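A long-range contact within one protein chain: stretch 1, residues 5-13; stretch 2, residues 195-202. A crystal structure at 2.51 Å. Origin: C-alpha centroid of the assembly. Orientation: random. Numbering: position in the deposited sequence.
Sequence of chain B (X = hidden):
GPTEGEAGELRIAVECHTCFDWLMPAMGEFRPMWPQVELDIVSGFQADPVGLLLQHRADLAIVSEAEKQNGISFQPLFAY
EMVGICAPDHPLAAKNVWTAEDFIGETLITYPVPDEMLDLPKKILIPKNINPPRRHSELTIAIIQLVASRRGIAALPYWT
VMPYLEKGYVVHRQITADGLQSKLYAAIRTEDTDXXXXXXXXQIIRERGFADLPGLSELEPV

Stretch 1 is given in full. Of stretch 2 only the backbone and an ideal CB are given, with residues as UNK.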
# COMPACT_ATOMS: atom_id res chain seq x y z
N GLY B 5 -15.54 -29.53 -9.58
CA GLY B 5 -15.76 -28.20 -10.14
C GLY B 5 -14.78 -27.94 -11.26
O GLY B 5 -14.15 -28.88 -11.76
N GLU B 6 -14.63 -26.67 -11.67
CA GLU B 6 -13.71 -26.34 -12.76
C GLU B 6 -12.33 -25.88 -12.27
O GLU B 6 -12.19 -24.82 -11.66
CB GLU B 6 -14.34 -25.34 -13.74
CG GLU B 6 -13.64 -25.29 -15.09
CD GLU B 6 -14.18 -24.25 -16.05
OE1 GLU B 6 -15.42 -24.10 -16.15
OE2 GLU B 6 -13.36 -23.60 -16.74
N ALA B 7 -11.30 -26.70 -12.59
CA ALA B 7 -9.90 -26.47 -12.25
C ALA B 7 -9.18 -25.56 -13.27
O ALA B 7 -9.61 -25.44 -14.41
CB ALA B 7 -9.18 -27.80 -12.13
N GLY B 8 -8.10 -24.93 -12.83
CA GLY B 8 -7.31 -24.02 -13.65
C GLY B 8 -6.36 -23.13 -12.86
O GLY B 8 -6.11 -23.37 -11.68
N GLU B 9 -5.83 -22.10 -13.53
CA GLU B 9 -4.88 -21.15 -12.95
C GLU B 9 -5.21 -19.75 -13.39
O GLU B 9 -5.39 -19.50 -14.59
CB GLU B 9 -3.46 -21.48 -13.44
CG GLU B 9 -2.64 -22.36 -12.52
CD GLU B 9 -1.42 -22.97 -13.19
OE1 GLU B 9 -0.51 -22.21 -13.58
OE2 GLU B 9 -1.39 -24.21 -13.34
N LEU B 10 -5.25 -18.81 -12.42
CA LEU B 10 -5.45 -17.40 -12.71
C LEU B 10 -4.33 -16.60 -12.03
O LEU B 10 -4.46 -16.20 -10.87
CB LEU B 10 -6.87 -16.93 -12.33
CG LEU B 10 -7.25 -15.44 -12.50
CD1 LEU B 10 -6.76 -14.84 -13.82
CD2 LEU B 10 -8.74 -15.26 -12.37
N ARG B 11 -3.21 -16.45 -12.76
CA ARG B 11 -2.04 -15.67 -12.33
C ARG B 11 -2.26 -14.27 -12.91
O ARG B 11 -2.27 -14.10 -14.13
CB ARG B 11 -0.72 -16.32 -12.83
CG ARG B 11 -0.49 -17.75 -12.32
CD ARG B 11 0.58 -18.50 -13.10
NE ARG B 11 0.19 -18.75 -14.50
CZ ARG B 11 1.02 -19.16 -15.45
NH1 ARG B 11 2.30 -19.40 -15.17
NH2 ARG B 11 0.59 -19.34 -16.69
N ILE B 12 -2.55 -13.31 -12.02
CA ILE B 12 -2.85 -11.92 -12.39
C ILE B 12 -1.59 -11.07 -12.43
O ILE B 12 -0.93 -10.90 -11.41
CB ILE B 12 -3.98 -11.29 -11.52
CG1 ILE B 12 -5.29 -12.13 -11.59
CG2 ILE B 12 -4.27 -9.86 -11.96
CD1 ILE B 12 -5.95 -12.34 -10.30
N ALA B 13 -1.25 -10.53 -13.62
CA ALA B 13 -0.11 -9.65 -13.83
C ALA B 13 -0.62 -8.20 -13.77
O ALA B 13 -1.52 -7.82 -14.53
CB ALA B 13 0.56 -9.94 -15.16
N UNK B 195 -12.08 -19.81 -21.90
CA UNK B 195 -12.06 -20.07 -20.46
C UNK B 195 -13.05 -19.17 -19.71
O UNK B 195 -12.84 -17.95 -19.64
CB UNK B 195 -10.65 -19.87 -19.91
N UNK B 196 -14.11 -19.77 -19.17
CA UNK B 196 -15.21 -19.12 -18.45
C UNK B 196 -14.79 -18.27 -17.27
O UNK B 196 -15.27 -17.14 -17.16
CB UNK B 196 -16.19 -20.18 -17.96
N UNK B 197 -13.90 -18.79 -16.40
CA UNK B 197 -13.43 -18.10 -15.20
C UNK B 197 -12.70 -16.82 -15.48
O UNK B 197 -12.85 -15.86 -14.72
CB UNK B 197 -12.51 -19.02 -14.39
N UNK B 198 -11.90 -16.78 -16.58
CA UNK B 198 -11.16 -15.60 -17.02
C UNK B 198 -12.15 -14.51 -17.37
O UNK B 198 -12.02 -13.39 -16.87
CB UNK B 198 -10.26 -15.92 -18.21
N UNK B 199 -13.17 -14.86 -18.15
CA UNK B 199 -14.25 -13.97 -18.56
C UNK B 199 -15.08 -13.54 -17.35
O UNK B 199 -15.43 -12.36 -17.26
CB UNK B 199 -15.14 -14.65 -19.60
N UNK B 200 -15.35 -14.48 -16.42
CA UNK B 200 -16.11 -14.19 -15.21
C UNK B 200 -15.33 -13.30 -14.24
O UNK B 200 -15.95 -12.49 -13.54
CB UNK B 200 -16.50 -15.50 -14.52
N UNK B 201 -13.98 -13.39 -14.22
CA UNK B 201 -13.17 -12.52 -13.37
C UNK B 201 -13.29 -11.06 -13.83
O UNK B 201 -13.35 -10.16 -13.00
CB UNK B 201 -11.71 -12.97 -13.39
N UNK B 202 -13.37 -10.85 -15.16
CA UNK B 202 -13.52 -9.52 -15.75
C UNK B 202 -14.89 -8.94 -15.49
O UNK B 202 -14.99 -7.73 -15.22
CB UNK B 202 -13.26 -9.57 -17.26

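The extended strand of stretch 1 runs alongside the helix of stretch 2, their axes 9.6 Å apart at closest and their directions 39° apart, so that helix positions one turn apart meet successive parts of the strand. Position 195 lies right before the helix, at its N-cap. Its CA-to-CB bond points sideways, and nothing of stretch 1 comes near the ideal CB. An N-cap often carries Ser, Thr, Asp or Asn, but stretch 1 demands nothing here. The residue is K195, whose long side chain makes no contact with stretch 1.

At position 196, in the first turn, the CB again points sideways, and its ideal position is 4.4 Å from OE1 of E6. A carboxylate so near favours a small polar residue or a base, whereas an acid would be repelled; Ser, Thr, Asn or Lys would all be reasonable. The deposited residue is S196, with chi1 in p. Its OG lies 3.1 Å from E6 OE1, close enough for a polar contact, although the geometry does not settle whether a hydrogen bond forms.

Position 197 directs its CB toward stretch 1. The ideal CB is 5.2 Å from OE2 of E6, and beyond it lies the backbone of A7, G8 and E9, with no side chain at G8 to fill the space. A long side chain is called for, and Tyr, Phe, Met, Lys or Arg could all reach across. Y197 takes it, with chi1 in p, and its side chain reaches across from the helix to the backbone at G8 and E9. E6 OE2 approaches the ring edge, 3.5 Å from Y197 CD2, so the carboxylate meets the polarised rim of the ring. Y197 OH reaches G8, 3.7 Å from G8 CA. An ideal CB on G8 would lie 2.4 Å from this hydroxyl, a clash, so the bare glycine makes room for the tyrosine.

Position 198 points sideways, its ideal CB 5.7 Å from L10 CD1, so the methyls of L10 lie within reach of a longer chain. Leu, Met or Ile would suit. L198, with chi1 in m and chi2 in t, brings its end nearer and packs CD2 3.7 Å from L10 CD1.

Positions 199 and 200 are out of reach of stretch 1, which leaves their choice open; polar residues are compatible with the helix. They are N199 and N200, and the latter's backbone N donates to S196 O at 2.8 Å.

Position 201, one turn after 197, again points toward the strand. Its ideal CB is 3.9 Å from L10 CD2, and I12 CD1 lies farther along, an apolar surface suited to Phe, Leu, Met or Ile. The residue is F201, with chi1 in t. L10 CD2 sits over one face of its ring, 4.1 Å from the centroid of F201, in a CH-pi contact, while F201 CZ is 3.7 Å from I12 CD1.

Position 202 is out of reach and unconstrained by stretch 1; it holds C202.

Stretch 2 (195-202) KSYLNNFC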
# COMPACT_ATOMS: atom_id res chain seq x y z
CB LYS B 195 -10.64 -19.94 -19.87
CG LYS B 195 -9.54 -20.63 -20.69
CD LYS B 195 -8.80 -21.70 -19.91
CE LYS B 195 -7.64 -22.24 -20.72
NZ LYS B 195 -6.98 -23.38 -20.04
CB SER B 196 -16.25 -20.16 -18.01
OG SER B 196 -15.67 -21.23 -17.28
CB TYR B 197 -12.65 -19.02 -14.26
CG TYR B 197 -11.44 -19.70 -14.86
CD1 TYR B 197 -10.20 -19.07 -14.89
CD2 TYR B 197 -11.51 -21.02 -15.30
CE1 TYR B 197 -9.07 -19.70 -15.41
CE2 TYR B 197 -10.39 -21.67 -15.80
CZ TYR B 197 -9.17 -21.01 -15.87
OH TYR B 197 -8.06 -21.63 -16.38
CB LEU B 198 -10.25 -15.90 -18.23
CG LEU B 198 -9.05 -16.81 -17.99
CD1 LEU B 198 -8.28 -17.00 -19.27
CD2 LEU B 198 -8.11 -16.24 -16.92
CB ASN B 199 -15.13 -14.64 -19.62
CG ASN B 199 -15.32 -13.81 -20.84
OD1 ASN B 199 -16.43 -13.36 -21.13
ND2 ASN B 199 -14.24 -13.45 -21.51
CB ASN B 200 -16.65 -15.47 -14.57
CG ASN B 200 -17.54 -15.23 -13.40
OD1 ASN B 200 -18.60 -14.59 -13.48
ND2 ASN B 200 -17.07 -15.66 -12.26
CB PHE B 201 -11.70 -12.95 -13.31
CG PHE B 201 -10.88 -12.19 -12.31
CD1 PHE B 201 -11.19 -12.23 -10.95
CD2 PHE B 201 -9.78 -11.43 -12.71
CE1 PHE B 201 -10.42 -11.53 -10.02
CE2 PHE B 201 -9.01 -10.72 -11.77
CZ PHE B 201 -9.34 -10.76 -10.44
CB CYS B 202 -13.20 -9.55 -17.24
SG CYS B 202 -11.54 -10.16 -17.61
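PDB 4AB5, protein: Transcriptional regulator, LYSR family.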